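Side-chain contacts in regulator of chromosome condensation (Saccharomyces cerevisiae, PDB 3OF7), which promotes the exchange of GDP for GTP on the Ran-type GTPase Gsp1p and binds chromatin, controlling RNA metabolism and nuclear export: residues 76-81 with 96-101; 150-155 with 161-166; 183-188 with 194-199; 199-204 with 224-229; 230-235 with 243-248. All coordinates share one frame; numbering follows the deposited sequence.

Contact 1: 76-81 with 96-101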
# COMPACT_ATOMS: atom_id res chain seq x y z
N GLY A 76 -5.65 -4.35 -3.84
CA GLY A 76 -7.06 -3.98 -3.79
C GLY A 76 -7.96 -5.12 -3.35
O GLY A 76 -8.79 -4.94 -2.46
N MET A 77 -7.77 -6.29 -3.96
CA MET A 77 -8.63 -7.45 -3.73
C MET A 77 -7.82 -8.73 -3.45
O MET A 77 -8.37 -9.83 -3.40
CB MET A 77 -9.57 -7.67 -4.93
CG MET A 77 -10.60 -6.55 -5.15
SD MET A 77 -11.62 -6.76 -6.63
N HIS A 78 -6.50 -8.59 -3.28
CA HIS A 78 -5.65 -9.75 -2.95
C HIS A 78 -4.45 -9.33 -2.12
O HIS A 78 -4.11 -8.15 -2.07
CB HIS A 78 -5.21 -10.51 -4.20
CG HIS A 78 -4.28 -9.74 -5.08
ND1 HIS A 78 -2.94 -10.05 -5.20
CD2 HIS A 78 -4.49 -8.67 -5.88
CE1 HIS A 78 -2.37 -9.20 -6.03
NE2 HIS A 78 -3.29 -8.35 -6.46
N THR A 79 -3.81 -10.30 -1.48
CA THR A 79 -2.64 -10.05 -0.65
C THR A 79 -1.56 -11.08 -0.94
O THR A 79 -1.86 -12.23 -1.24
CB THR A 79 -3.00 -10.12 0.86
OG1 THR A 79 -4.04 -9.18 1.14
CG2 THR A 79 -1.77 -9.81 1.75
N LEU A 80 -0.32 -10.63 -0.86
CA LEU A 80 0.82 -11.53 -0.97
C LEU A 80 1.55 -11.48 0.36
O LEU A 80 1.64 -10.43 0.97
CB LEU A 80 1.76 -11.05 -2.08
CG LEU A 80 1.11 -10.78 -3.45
CD1 LEU A 80 2.16 -10.16 -4.37
CD2 LEU A 80 0.51 -12.06 -4.06
N ALA A 81 2.09 -12.62 0.79
CA ALA A 81 2.92 -12.67 1.98
C ALA A 81 4.20 -13.46 1.73
O ALA A 81 4.26 -14.30 0.82
CB ALA A 81 2.13 -13.25 3.17
N VAL A 96 -8.51 -12.81 -12.33
CA VAL A 96 -7.57 -12.46 -13.41
C VAL A 96 -6.11 -12.83 -13.09
O VAL A 96 -5.17 -12.14 -13.50
CB VAL A 96 -7.71 -10.99 -13.87
CG1 VAL A 96 -9.02 -10.80 -14.66
CG2 VAL A 96 -7.65 -10.01 -12.67
N GLY A 97 -5.94 -13.93 -12.36
CA GLY A 97 -4.62 -14.52 -12.12
C GLY A 97 -3.76 -13.94 -11.01
O GLY A 97 -2.63 -14.39 -10.82
N ALA A 98 -4.27 -12.97 -10.26
CA ALA A 98 -3.43 -12.24 -9.28
C ALA A 98 -2.78 -13.11 -8.20
O ALA A 98 -1.72 -12.74 -7.66
CB ALA A 98 -4.20 -11.08 -8.64
N LEU A 99 -3.39 -14.25 -7.86
CA LEU A 99 -2.84 -15.11 -6.81
C LEU A 99 -1.62 -15.90 -7.27
O LEU A 99 -0.86 -16.42 -6.44
CB LEU A 99 -3.90 -16.04 -6.22
CG LEU A 99 -5.20 -15.42 -5.67
CD1 LEU A 99 -5.98 -16.50 -4.93
CD2 LEU A 99 -4.91 -14.22 -4.76
N GLY A 100 -1.44 -16.02 -8.58
CA GLY A 100 -0.29 -16.71 -9.17
C GLY A 100 -0.24 -18.20 -8.87
O GLY A 100 0.84 -18.80 -8.83
N ARG A 101 -1.41 -18.79 -8.65
CA ARG A 101 -1.52 -20.21 -8.31
C ARG A 101 -2.89 -20.76 -8.70
O ARG A 101 -3.87 -20.01 -8.82
CB ARG A 101 -1.25 -20.44 -6.81
CG ARG A 101 -2.21 -19.73 -5.86
CD ARG A 101 -1.81 -19.97 -4.40
NE ARG A 101 -2.69 -19.25 -3.46
CZ ARG A 101 -3.85 -19.72 -3.01
NH1 ARG A 101 -4.30 -20.91 -3.39
NH2 ARG A 101 -4.56 -18.99 -2.16

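Contact 2: 150-155 with 161-166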
# COMPACT_ATOMS: atom_id res chain seq x y z
N VAL A 150 13.32 -13.12 -2.25
CA VAL A 150 12.45 -11.96 -2.43
C VAL A 150 12.78 -10.91 -1.37
O VAL A 150 12.91 -11.24 -0.18
CB VAL A 150 10.97 -12.35 -2.31
CG1 VAL A 150 10.06 -11.11 -2.41
CG2 VAL A 150 10.59 -13.41 -3.35
N VAL A 151 12.92 -9.66 -1.78
CA VAL A 151 13.15 -8.56 -0.84
C VAL A 151 11.94 -7.63 -0.71
O VAL A 151 11.83 -6.90 0.26
CB VAL A 151 14.42 -7.73 -1.16
CG1 VAL A 151 15.67 -8.64 -1.17
CG2 VAL A 151 14.28 -6.99 -2.50
N GLN A 152 11.04 -7.68 -1.69
CA GLN A 152 9.80 -6.91 -1.61
C GLN A 152 8.68 -7.52 -2.45
O GLN A 152 8.92 -7.97 -3.56
CB GLN A 152 10.00 -5.44 -2.02
CG GLN A 152 8.81 -4.54 -1.64
CD GLN A 152 8.86 -3.15 -2.25
OE1 GLN A 152 9.88 -2.70 -2.77
NE2 GLN A 152 7.72 -2.44 -2.17
N LEU A 153 7.47 -7.52 -1.90
CA LEU A 153 6.27 -7.90 -2.64
C LEU A 153 5.45 -6.65 -2.93
O LEU A 153 5.55 -5.65 -2.23
CB LEU A 153 5.45 -8.94 -1.86
CG LEU A 153 6.08 -10.33 -1.69
CD1 LEU A 153 5.26 -11.17 -0.71
CD2 LEU A 153 6.18 -11.04 -3.03
N ALA A 154 4.65 -6.69 -4.00
CA ALA A 154 3.74 -5.59 -4.31
C ALA A 154 2.49 -6.12 -4.98
O ALA A 154 2.55 -7.04 -5.81
CB ALA A 154 4.41 -4.55 -5.19
N ALA A 155 1.35 -5.55 -4.61
CA ALA A 155 0.09 -6.01 -5.14
C ALA A 155 -0.75 -4.79 -5.48
O ALA A 155 -0.91 -3.89 -4.64
CB ALA A 155 -0.64 -6.91 -4.12
N CYS A 161 3.63 -8.60 -7.91
CA CYS A 161 5.03 -8.41 -8.25
C CYS A 161 5.93 -8.84 -7.11
O CYS A 161 5.63 -8.59 -5.94
CB CYS A 161 5.29 -6.95 -8.62
SG CYS A 161 6.93 -6.66 -9.32
N ALA A 162 7.03 -9.51 -7.45
CA ALA A 162 8.05 -9.87 -6.47
C ALA A 162 9.40 -9.37 -6.96
O ALA A 162 9.80 -9.67 -8.10
CB ALA A 162 8.09 -11.39 -6.25
N LEU A 163 10.07 -8.61 -6.11
CA LEU A 163 11.40 -8.11 -6.38
C LEU A 163 12.44 -8.99 -5.70
O LEU A 163 12.37 -9.21 -4.49
CB LEU A 163 11.53 -6.67 -5.88
CG LEU A 163 12.92 -6.02 -5.96
CD1 LEU A 163 13.42 -5.93 -7.41
CD2 LEU A 163 12.93 -4.66 -5.28
N PHE A 164 13.42 -9.48 -6.47
CA PHE A 164 14.41 -10.41 -5.94
C PHE A 164 15.73 -9.71 -5.61
O PHE A 164 16.02 -8.63 -6.11
CB PHE A 164 14.64 -11.58 -6.90
CG PHE A 164 13.54 -12.61 -6.86
CD1 PHE A 164 12.38 -12.45 -7.61
CD2 PHE A 164 13.68 -13.75 -6.08
CE1 PHE A 164 11.37 -13.40 -7.58
CE2 PHE A 164 12.66 -14.72 -6.04
CZ PHE A 164 11.51 -14.54 -6.79
N SER A 165 16.52 -10.35 -4.75
CA SER A 165 17.77 -9.78 -4.27
C SER A 165 18.81 -9.61 -5.39
O SER A 165 19.79 -8.90 -5.21
CB SER A 165 18.35 -10.65 -3.16
OG SER A 165 18.42 -12.00 -3.59
N ASN A 166 18.59 -10.27 -6.52
CA ASN A 166 19.47 -10.09 -7.68
C ASN A 166 18.96 -9.03 -8.67
O ASN A 166 19.48 -8.92 -9.78
CB ASN A 166 19.73 -11.43 -8.37
CG ASN A 166 18.50 -11.98 -9.07
OD1 ASN A 166 17.37 -11.51 -8.85
ND2 ASN A 166 18.70 -12.99 -9.90

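Contact 3: 183-188 with 194-199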
# COMPACT_ATOMS: atom_id res chain seq x y z
N GLY A 183 -4.66 -5.28 -20.06
CA GLY A 183 -3.75 -6.38 -20.40
C GLY A 183 -2.60 -6.43 -19.42
O GLY A 183 -2.56 -5.68 -18.44
N PHE A 184 -1.64 -7.31 -19.70
CA PHE A 184 -0.52 -7.50 -18.79
C PHE A 184 0.79 -7.00 -19.39
O PHE A 184 1.43 -6.10 -18.83
CB PHE A 184 -0.43 -8.98 -18.37
CG PHE A 184 0.76 -9.31 -17.51
CD1 PHE A 184 0.78 -8.97 -16.16
CD2 PHE A 184 1.85 -10.00 -18.04
CE1 PHE A 184 1.88 -9.28 -15.35
CE2 PHE A 184 2.96 -10.32 -17.25
CZ PHE A 184 2.98 -9.97 -15.90
N TYR A 185 1.18 -7.56 -20.53
CA TYR A 185 2.45 -7.15 -21.15
C TYR A 185 2.28 -6.89 -22.65
O TYR A 185 1.95 -7.80 -23.41
CB TYR A 185 3.54 -8.20 -20.90
CG TYR A 185 4.94 -7.69 -21.15
CD1 TYR A 185 5.58 -7.93 -22.37
CD2 TYR A 185 5.63 -6.98 -20.17
CE1 TYR A 185 6.86 -7.47 -22.61
CE2 TYR A 185 6.94 -6.52 -20.40
CZ TYR A 185 7.54 -6.77 -21.63
OH TYR A 185 8.82 -6.33 -21.89
N GLN A 186 2.50 -5.64 -23.05
CA GLN A 186 2.33 -5.20 -24.43
C GLN A 186 1.05 -5.79 -25.04
O GLN A 186 -0.00 -5.77 -24.40
CB GLN A 186 3.60 -5.51 -25.25
CG GLN A 186 4.83 -4.81 -24.68
CD GLN A 186 6.13 -5.18 -25.38
OE1 GLN A 186 6.27 -6.28 -25.93
NE2 GLN A 186 7.10 -4.27 -25.34
N ASP A 187 1.15 -6.28 -26.27
CA ASP A 187 0.01 -6.96 -26.91
C ASP A 187 0.27 -8.46 -26.92
O ASP A 187 -0.32 -9.21 -27.72
CB ASP A 187 -0.22 -6.41 -28.32
CG ASP A 187 -1.68 -6.46 -28.74
OD1 ASP A 187 -2.48 -7.15 -28.08
N LYS A 188 1.13 -8.92 -26.02
CA LYS A 188 1.55 -10.32 -26.00
C LYS A 188 0.87 -11.18 -24.94
O LYS A 188 0.56 -12.35 -25.20
CB LYS A 188 3.08 -10.41 -25.87
CG LYS A 188 3.84 -9.52 -26.87
CD LYS A 188 5.35 -9.66 -26.72
N THR A 194 0.58 -17.27 -13.86
CA THR A 194 1.70 -17.72 -13.03
C THR A 194 2.81 -16.67 -13.05
O THR A 194 2.90 -15.90 -14.00
CB THR A 194 2.25 -19.09 -13.50
OG1 THR A 194 2.53 -19.04 -14.91
CG2 THR A 194 1.22 -20.21 -13.23
N PRO A 195 3.65 -16.62 -11.99
CA PRO A 195 4.77 -15.69 -11.97
C PRO A 195 5.61 -15.76 -13.26
O PRO A 195 5.88 -16.85 -13.77
CB PRO A 195 5.58 -16.16 -10.76
CG PRO A 195 4.55 -16.67 -9.82
CD PRO A 195 3.48 -17.30 -10.68
N TRP A 196 6.01 -14.59 -13.75
CA TRP A 196 6.64 -14.45 -15.07
C TRP A 196 7.74 -13.41 -14.97
O TRP A 196 7.52 -12.32 -14.42
CB TRP A 196 5.57 -14.02 -16.08
CG TRP A 196 6.02 -13.73 -17.49
CD1 TRP A 196 6.25 -14.64 -18.49
CD2 TRP A 196 6.25 -12.44 -18.07
NE1 TRP A 196 6.62 -14.00 -19.65
CE2 TRP A 196 6.63 -12.64 -19.42
CE3 TRP A 196 6.18 -11.13 -17.58
CZ2 TRP A 196 6.93 -11.59 -20.29
CZ3 TRP A 196 6.48 -10.07 -18.45
CH2 TRP A 196 6.84 -10.32 -19.79
N LYS A 197 8.92 -13.74 -15.50
CA LYS A 197 10.05 -12.84 -15.46
C LYS A 197 9.83 -11.66 -16.39
O LYS A 197 9.58 -11.84 -17.59
CB LYS A 197 11.35 -13.57 -15.83
CG LYS A 197 12.60 -12.74 -15.59
CD LYS A 197 13.87 -13.46 -16.06
CE LYS A 197 15.08 -12.55 -15.94
NZ LYS A 197 16.29 -13.10 -16.63
N VAL A 198 9.90 -10.45 -15.84
CA VAL A 198 9.72 -9.24 -16.63
C VAL A 198 11.05 -8.97 -17.33
O VAL A 198 12.09 -8.92 -16.67
CB VAL A 198 9.30 -8.04 -15.75
CG1 VAL A 198 9.12 -6.78 -16.59
CG2 VAL A 198 8.02 -8.36 -14.99
N PRO A 199 11.04 -8.85 -18.68
CA PRO A 199 12.28 -8.55 -19.41
C PRO A 199 12.97 -7.31 -18.86
O PRO A 199 12.32 -6.29 -18.59
CB PRO A 199 11.79 -8.32 -20.85
CG PRO A 199 10.60 -9.20 -20.96
CD PRO A 199 9.92 -9.12 -19.60
O HOH W 1 10.16 -5.14 -19.74

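Contact 4: 199-204 with 224-229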
# COMPACT_ATOMS: atom_id res chain seq x y z
N PRO A 199 11.04 -8.85 -18.68
CA PRO A 199 12.28 -8.55 -19.41
C PRO A 199 12.97 -7.31 -18.86
O PRO A 199 12.32 -6.29 -18.59
CB PRO A 199 11.79 -8.32 -20.85
CG PRO A 199 10.60 -9.20 -20.96
CD PRO A 199 9.92 -9.12 -19.60
N THR A 200 14.28 -7.41 -18.69
CA THR A 200 15.10 -6.33 -18.13
C THR A 200 14.79 -5.00 -18.80
O THR A 200 14.71 -4.91 -20.02
CB THR A 200 16.60 -6.69 -18.26
OG1 THR A 200 16.81 -8.00 -17.72
CG2 THR A 200 17.47 -5.69 -17.51
N PHE A 201 14.60 -3.96 -17.99
CA PHE A 201 14.24 -2.65 -18.52
C PHE A 201 15.14 -1.56 -17.97
O PHE A 201 14.87 -0.37 -18.14
CB PHE A 201 12.75 -2.34 -18.29
CG PHE A 201 12.29 -2.56 -16.87
CD1 PHE A 201 12.38 -1.54 -15.93
CD2 PHE A 201 11.75 -3.79 -16.48
CE1 PHE A 201 11.94 -1.74 -14.61
CE2 PHE A 201 11.31 -3.99 -15.17
CZ PHE A 201 11.41 -2.96 -14.24
N SER A 202 16.23 -1.97 -17.33
CA SER A 202 17.24 -1.03 -16.87
C SER A 202 18.63 -1.67 -16.86
O SER A 202 18.77 -2.89 -16.78
CB SER A 202 16.90 -0.51 -15.47
OG SER A 202 17.93 0.34 -14.99
N LYS A 203 19.65 -0.82 -16.94
CA LYS A 203 21.05 -1.26 -16.81
C LYS A 203 21.42 -1.40 -15.34
O LYS A 203 22.51 -1.87 -15.00
CB LYS A 203 21.98 -0.25 -17.49
CG LYS A 203 21.74 -0.07 -18.99
N TYR A 204 20.51 -0.99 -14.46
CA TYR A 204 20.72 -1.06 -13.02
C TYR A 204 19.71 -2.01 -12.38
O TYR A 204 18.65 -2.28 -12.95
CB TYR A 204 20.60 0.33 -12.40
CG TYR A 204 21.69 1.27 -12.86
CD1 TYR A 204 21.53 2.03 -14.02
CD2 TYR A 204 22.88 1.38 -12.14
CE1 TYR A 204 22.54 2.89 -14.45
CE2 TYR A 204 23.89 2.25 -12.56
CZ TYR A 204 23.71 3.00 -13.72
OH TYR A 204 24.71 3.85 -14.14
N MET A 224 16.37 6.16 -11.24
CA MET A 224 15.41 6.29 -12.34
C MET A 224 14.11 5.59 -11.93
O MET A 224 14.13 4.52 -11.32
CB MET A 224 15.97 5.67 -13.63
CG MET A 224 15.15 5.95 -14.90
SD MET A 224 15.26 7.64 -15.55
CE MET A 224 16.87 7.57 -16.37
N VAL A 225 12.98 6.22 -12.25
CA VAL A 225 11.65 5.64 -11.99
C VAL A 225 11.04 5.12 -13.29
O VAL A 225 11.11 5.77 -14.33
CB VAL A 225 10.68 6.67 -11.36
CG1 VAL A 225 9.35 6.01 -10.95
CG2 VAL A 225 11.33 7.36 -10.17
N PHE A 226 10.43 3.94 -13.20
CA PHE A 226 9.75 3.32 -14.32
C PHE A 226 8.31 3.09 -13.94
O PHE A 226 8.01 2.82 -12.77
CB PHE A 226 10.40 1.98 -14.66
CG PHE A 226 11.86 2.10 -14.99
CD1 PHE A 226 12.81 2.17 -13.98
CD2 PHE A 226 12.27 2.18 -16.32
CE1 PHE A 226 14.16 2.30 -14.29
CE2 PHE A 226 13.63 2.31 -16.63
CZ PHE A 226 14.57 2.37 -15.62
N ALA A 227 7.42 3.18 -14.92
CA ALA A 227 6.00 2.94 -14.67
C ALA A 227 5.46 1.94 -15.68
O ALA A 227 5.95 1.85 -16.81
CB ALA A 227 5.23 4.25 -14.70
N TRP A 228 4.46 1.17 -15.25
CA TRP A 228 3.88 0.09 -16.05
C TRP A 228 2.41 -0.10 -15.68
O TRP A 228 2.07 -0.21 -14.49
CB TRP A 228 4.68 -1.20 -15.79
CG TRP A 228 4.25 -2.47 -16.51
CD1 TRP A 228 3.63 -2.59 -17.73
CD2 TRP A 228 4.48 -3.81 -16.05
NE1 TRP A 228 3.45 -3.92 -18.04
CE2 TRP A 228 3.96 -4.69 -17.03
CE3 TRP A 228 5.07 -4.35 -14.89
CZ2 TRP A 228 4.01 -6.08 -16.88
CZ3 TRP A 228 5.13 -5.73 -14.76
CH2 TRP A 228 4.59 -6.59 -15.74
N GLY A 229 1.54 -0.13 -16.69
CA GLY A 229 0.13 -0.45 -16.49
C GLY A 229 -0.80 0.55 -17.14
O GLY A 229 -0.45 1.17 -18.15

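Contact 5: 230-235 with 243-248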
# COMPACT_ATOMS: atom_id res chain seq x y z
N ASN A 230 -2.00 0.71 -16.57
CA ASN A 230 -2.94 1.70 -17.07
C ASN A 230 -2.41 3.12 -16.91
O ASN A 230 -1.67 3.41 -15.97
CB ASN A 230 -4.30 1.55 -16.37
CG ASN A 230 -5.41 2.35 -17.07
OD1 ASN A 230 -5.45 2.43 -18.30
ND2 ASN A 230 -6.30 2.94 -16.28
N GLY A 231 -2.76 4.00 -17.85
CA GLY A 231 -2.23 5.35 -17.86
C GLY A 231 -3.26 6.45 -18.06
O GLY A 231 -2.90 7.59 -18.34
N GLN A 232 -4.53 6.11 -17.89
CA GLN A 232 -5.63 7.05 -18.17
C GLN A 232 -5.67 8.27 -17.26
O GLN A 232 -6.30 9.28 -17.60
CB GLN A 232 -6.98 6.33 -18.11
CG GLN A 232 -7.13 5.22 -19.13
CD GLN A 232 -8.41 4.41 -18.94
OE1 GLN A 232 -8.66 3.83 -17.88
NE2 GLN A 232 -9.24 4.37 -19.99
N GLN A 233 -5.01 8.18 -16.11
CA GLN A 233 -4.94 9.28 -15.15
C GLN A 233 -3.56 9.93 -15.10
O GLN A 233 -3.23 10.62 -14.12
CB GLN A 233 -5.35 8.79 -13.74
CG GLN A 233 -6.82 8.40 -13.58
CD GLN A 233 -7.15 7.04 -14.17
OE1 GLN A 233 -6.36 6.10 -14.10
NE2 GLN A 233 -8.34 6.92 -14.74
N ASN A 234 -2.76 9.73 -16.14
CA ASN A 234 -1.39 10.25 -16.22
C ASN A 234 -0.45 9.66 -15.16
O ASN A 234 0.59 10.25 -14.84
CB ASN A 234 -1.37 11.79 -16.15
CG ASN A 234 -1.10 12.43 -17.50
OD1 ASN A 234 0.04 12.47 -17.97
ND2 ASN A 234 -2.16 12.93 -18.13
N GLN A 235 -0.79 8.48 -14.64
CA GLN A 235 0.02 7.87 -13.58
C GLN A 235 1.37 7.37 -14.09
O GLN A 235 2.30 7.19 -13.30
CB GLN A 235 -0.74 6.76 -12.84
CG GLN A 235 -1.29 5.63 -13.71
CD GLN A 235 -2.71 5.91 -14.17
OE1 GLN A 235 -2.94 6.79 -15.00
NE2 GLN A 235 -3.67 5.15 -13.64
N ARG A 243 -4.24 4.18 -29.19
CA ARG A 243 -3.68 3.11 -30.01
C ARG A 243 -2.27 2.69 -29.60
O ARG A 243 -1.74 1.72 -30.15
CB ARG A 243 -3.75 3.45 -31.51
CG ARG A 243 -2.74 4.48 -31.99
CD ARG A 243 -3.01 4.78 -33.46
NE ARG A 243 -2.09 5.77 -34.00
CZ ARG A 243 -2.26 7.08 -33.91
NH1 ARG A 243 -3.32 7.57 -33.26
NH2 ARG A 243 -1.37 7.91 -34.44
N PHE A 244 -1.66 3.41 -28.66
CA PHE A 244 -0.33 3.07 -28.13
C PHE A 244 -0.38 2.44 -26.72
O PHE A 244 0.67 2.13 -26.15
CB PHE A 244 0.59 4.30 -28.16
CG PHE A 244 0.84 4.85 -29.55
CD1 PHE A 244 1.69 4.21 -30.43
CD2 PHE A 244 0.21 6.03 -29.96
CE1 PHE A 244 1.92 4.72 -31.72
CE2 PHE A 244 0.42 6.54 -31.24
CZ PHE A 244 1.28 5.88 -32.12
N ARG A 245 -1.58 2.25 -26.19
CA ARG A 245 -1.76 1.71 -24.83
C ARG A 245 -1.27 0.28 -24.64
O ARG A 245 -0.85 -0.10 -23.55
CB ARG A 245 -3.21 1.87 -24.36
CG ARG A 245 -3.59 3.32 -24.10
CD ARG A 245 -5.06 3.45 -23.79
NE ARG A 245 -5.41 2.95 -22.47
CZ ARG A 245 -6.61 2.49 -22.14
NH1 ARG A 245 -7.59 2.45 -23.04
NH2 ARG A 245 -6.84 2.05 -20.90
N LEU A 246 -1.34 -0.54 -25.69
CA LEU A 246 -0.81 -1.89 -25.60
C LEU A 246 0.62 -1.98 -26.14
O LEU A 246 1.45 -2.72 -25.59
CB LEU A 246 -1.73 -2.91 -26.28
CG LEU A 246 -3.06 -3.22 -25.58
CD1 LEU A 246 -3.90 -4.19 -26.41
CD2 LEU A 246 -2.84 -3.77 -24.18
N LYS A 247 0.90 -1.24 -27.22
CA LYS A 247 2.25 -1.20 -27.79
C LYS A 247 3.30 -0.80 -26.75
O LYS A 247 4.44 -1.27 -26.80
CB LYS A 247 2.31 -0.23 -28.98
CG LYS A 247 1.67 -0.78 -30.26
CD LYS A 247 1.55 0.34 -31.33
CE LYS A 247 0.71 -0.12 -32.53
NZ LYS A 247 0.43 1.00 -33.48
N THR A 248 2.89 0.03 -25.79
CA THR A 248 3.81 0.56 -24.78
C THR A 248 3.53 0.05 -23.36
O THR A 248 3.97 0.65 -22.39
CB THR A 248 3.84 2.11 -24.78
OG1 THR A 248 2.58 2.62 -24.30
CG2 THR A 248 4.14 2.68 -26.18
O HOH W 2 -3.45 3.92 -20.67

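Contact 1: 76-81 with 96-101
A type I beta turn running from Gly97 to Gly100 packs its two corner residues, Ala98 and Leu99, against His78 on strand 78-83 of an RCC1-type beta-propeller. The turn is closed by the bond from Gly100 N to Gly97 O (3.0 Å), and the CB of Ala98 points from it toward the strand. That methyl makes a CH-pi contact centred on the ring: Ala98 CB sits 3.5 Å from the centroid of the His78 ring, only 6° off the ring normal, so that all five ring atoms are touched about equally. His78 is suited to this because CG stands between the backbone N and the carbonyl carbon (chi1 67°), directing the ring to the turn. Beside it, Leu99 CD2 lies 3.8 Å from His78 CB and covers the root of the same side chain. Leu80 adds a looser touch, its CD2 4.3 Å from Ala98 O. The buried carbonyl of Ala98 is satisfied from the next sheet, by Ser160 OG and, weakly, Trp172 NE1, while His78 NE2 has a weak bond to Met159 O. Strand 78-83 itself runs between strands 69-74 and 88-92, with the turn and strand 159-164 both bordering its side chains.

Contact 2: 150-155 with 161-166
Val151 and Gln152 both face Leu163, a classic beta bulge that interrupts an otherwise regular antiparallel hairpin, strands 150-155 and 159-164, of one propeller blade. Leu163 O is the shared acceptor: Val151 N reaches it at 2.8 Å with an N-H...O angle of 167°, whereas the bond from Gln152 N is weak at 3.5 Å. Past the bulge the ladder recovers, with Leu163 N giving an almost straight 2.9 Å bond to Gln152 O. Ala154 and Cys161 then exchange two backbone bonds. The extra residue carries its own packing, since Val151 CG2 lies 3.8 Å from Leu163 CG and Val151 CG1 approaches Ser165 CB. At the open end of the hairpin, Val150 and Phe164 diverge at CB yet meet further out. Phe164 CG stands beside its backbone N, opposite the carbonyl carbon (chi1 -77°), which swings the ring back toward the partner strand. Val150 CG2 rests over the ring face in a CH-pi contact, 4.0 Å from the Phe164 centroid and 26° off the normal, displaced toward the rim. Replacing Phe164 by an alanine would probably leave Val150 CG2 without its aromatic floor and open a gap beside the bulge. Leu153 CD2 and Ala162 CB touch at 3.8 Å on one face of the sheet, where Leu153 goes on to pack on Leu80 and Leu82 of strand 78-83. On the other face, Ala154 and Cys161 lie against Ile216 of strand 215-220, and Gln152 OE1 accepts from Leu209 N of strand 206-211.

Contact 3: 183-188 with 194-199
Tyr185 extends over the end of the Trp196 indole and finishes at Pro199. Its CB only grazes Trp196 CH2. The ring comes closer: Tyr185 CG lies 3.5 Å from Trp196 CH2, and CD2 is about equally near CH2 and CZ3. CG is anti to the backbone N (chi1 -163°), which lays one face of the phenol over the indole's edge. The result is an edge-to-face pair with centroids 4.8 Å apart and planes at 60°, CH2 pointing at the middle of the tyrosine ring. Further out, Tyr185 CZ meets Pro199 CD at 3.9 Å. At the tip, Tyr185 OH packs 3.5 Å from Pro199 CG and bonds a water at 2.8 Å; that water donates to Pro199 O at 2.7 Å, so the hydroxyl is tied to the backbone of the opposing segment. Phe184 comes to another part of the same indole, its CE2 3.3 Å from Trp196 CE3, with the two ring planes at 72°. Phe184 also meets Trp228 of the next sheet edge-to-face, and Trp196 packs on Ile189, the residue faced by Phe184 and Tyr185 together in a classic beta bulge. Phe184, Tyr185 and Trp196 thus form an aromatic cluster between a bulged loop and the outer strand 195-197 of one propeller blade, at its junction with the next.

Contact 4: 199-204 with 224-229
Ser202 OG is gripped from two directions while its CB packs 3.7 Å from Phe226 CZ. The hydroxyl oxygen accepts from Tyr204 N at 3.0 Å, with an N-H...O angle of 164°, in an ST turn, and it is also hydrogen-bonded to Asp220 OD2. Together the two bonds restrain the rotation of the serine hydroxyl, and the ST turn shapes the loop where it passes the phenylalanine. Beside it, Phe201 supplies the aromatic half of the contact. Its CG occupies the crowded position between the backbone N and the carbonyl carbon (chi1 50°), which brings the ring in edge first. The CD1-CE1 side of Phe201 enters over one face of Phe226, CD1 standing 3.7 Å from Phe226 CD2 near the rim and CE1 4.0 Å from Phe226 CB. Centroids 5.2 Å apart and planes at 67° define an edge-to-face pair. Phe226 CE2 also meets the backbone of the loop, 3.3 Å from Phe201 O, so ring edge, carbonyl and serine methylene all converge on a single side chain. A serine in place of Phe226 would probably leave the Phe201 edge without a face to rest on and open a gap beneath the ST turn. Phe201 meets the ring of Phe218 as well, and Asp220 binds Met224 N through OD1, so strand 215-220 takes part on both sides. Strand 225-229 runs between that strand and strand 252-253, whose Pro253 packs on Phe226, and the 199-204 loop arrives from the preceding blade on its way into strand 206-211.

Contact 5: 230-235 with 243-248
Arg245 turns at its third torsion (chi3 73°) after an extended start, and this bend carries the guanidinium to Asn230, whose CG is anti to its own backbone N (chi1 -167°). Arg245 NH2 donates to Asn230 OD1 at 3.0 Å with an angle of 150° at the hydrogen. The oxygen lies close to the guanidinium plane, but the donor is tilted out of the carbonyl plane. Gln232 comes over a face instead: its CG overlies the guanidinium and its CD is 3.4 Å from Arg245 NH2, the amide and guanidinium planes being nearly parallel. Asn230 and Gln232 belong to the loop following strand 225-229, where a type I turn from Gly231 to Asn234 starts the long connection to strand 252-253 within the fourth RCC1 repeat. Asn230 ND2 donates to Gln232 OE1 at 3.0 Å, which ties the two amides together and fixes which end of Asn230 faces the arginine. A water also bridges the segments, accepting from Gly231 N at 2.9 Å and from Arg245 NE at 2.8 Å. Partners beyond the two segments complete the network: Arg245 NH1 forms a salt bridge with Glu242, Gln232 NE2 is hydrogen-bonded to Glu179, and Gln232 OE1 accepts a second bond, from Asn178 N, both in the neighbouring blade.

Overall arrangement
Contacts 1 and 2 form the buried pair, each centred about 14 Å from the centre of the chain, and they touch directly where His78 and Leu80 meet Ala155 and Leu153. Contacts 3, 4 and 5 lie farther out, at 20 to 22 Å, and are partly buried. Contact 2 is a true strand ladder, whereas contact 1 sets a turn on a strand with apolar and CH-pi packing. Aromatic rings dominate contacts 3 and 4, which share Pro199 and come together around Trp228. Contact 5, following contact 4 in sequence, exchanges rings for amides, a guanidinium and water, and meets contact 3 through Leu246.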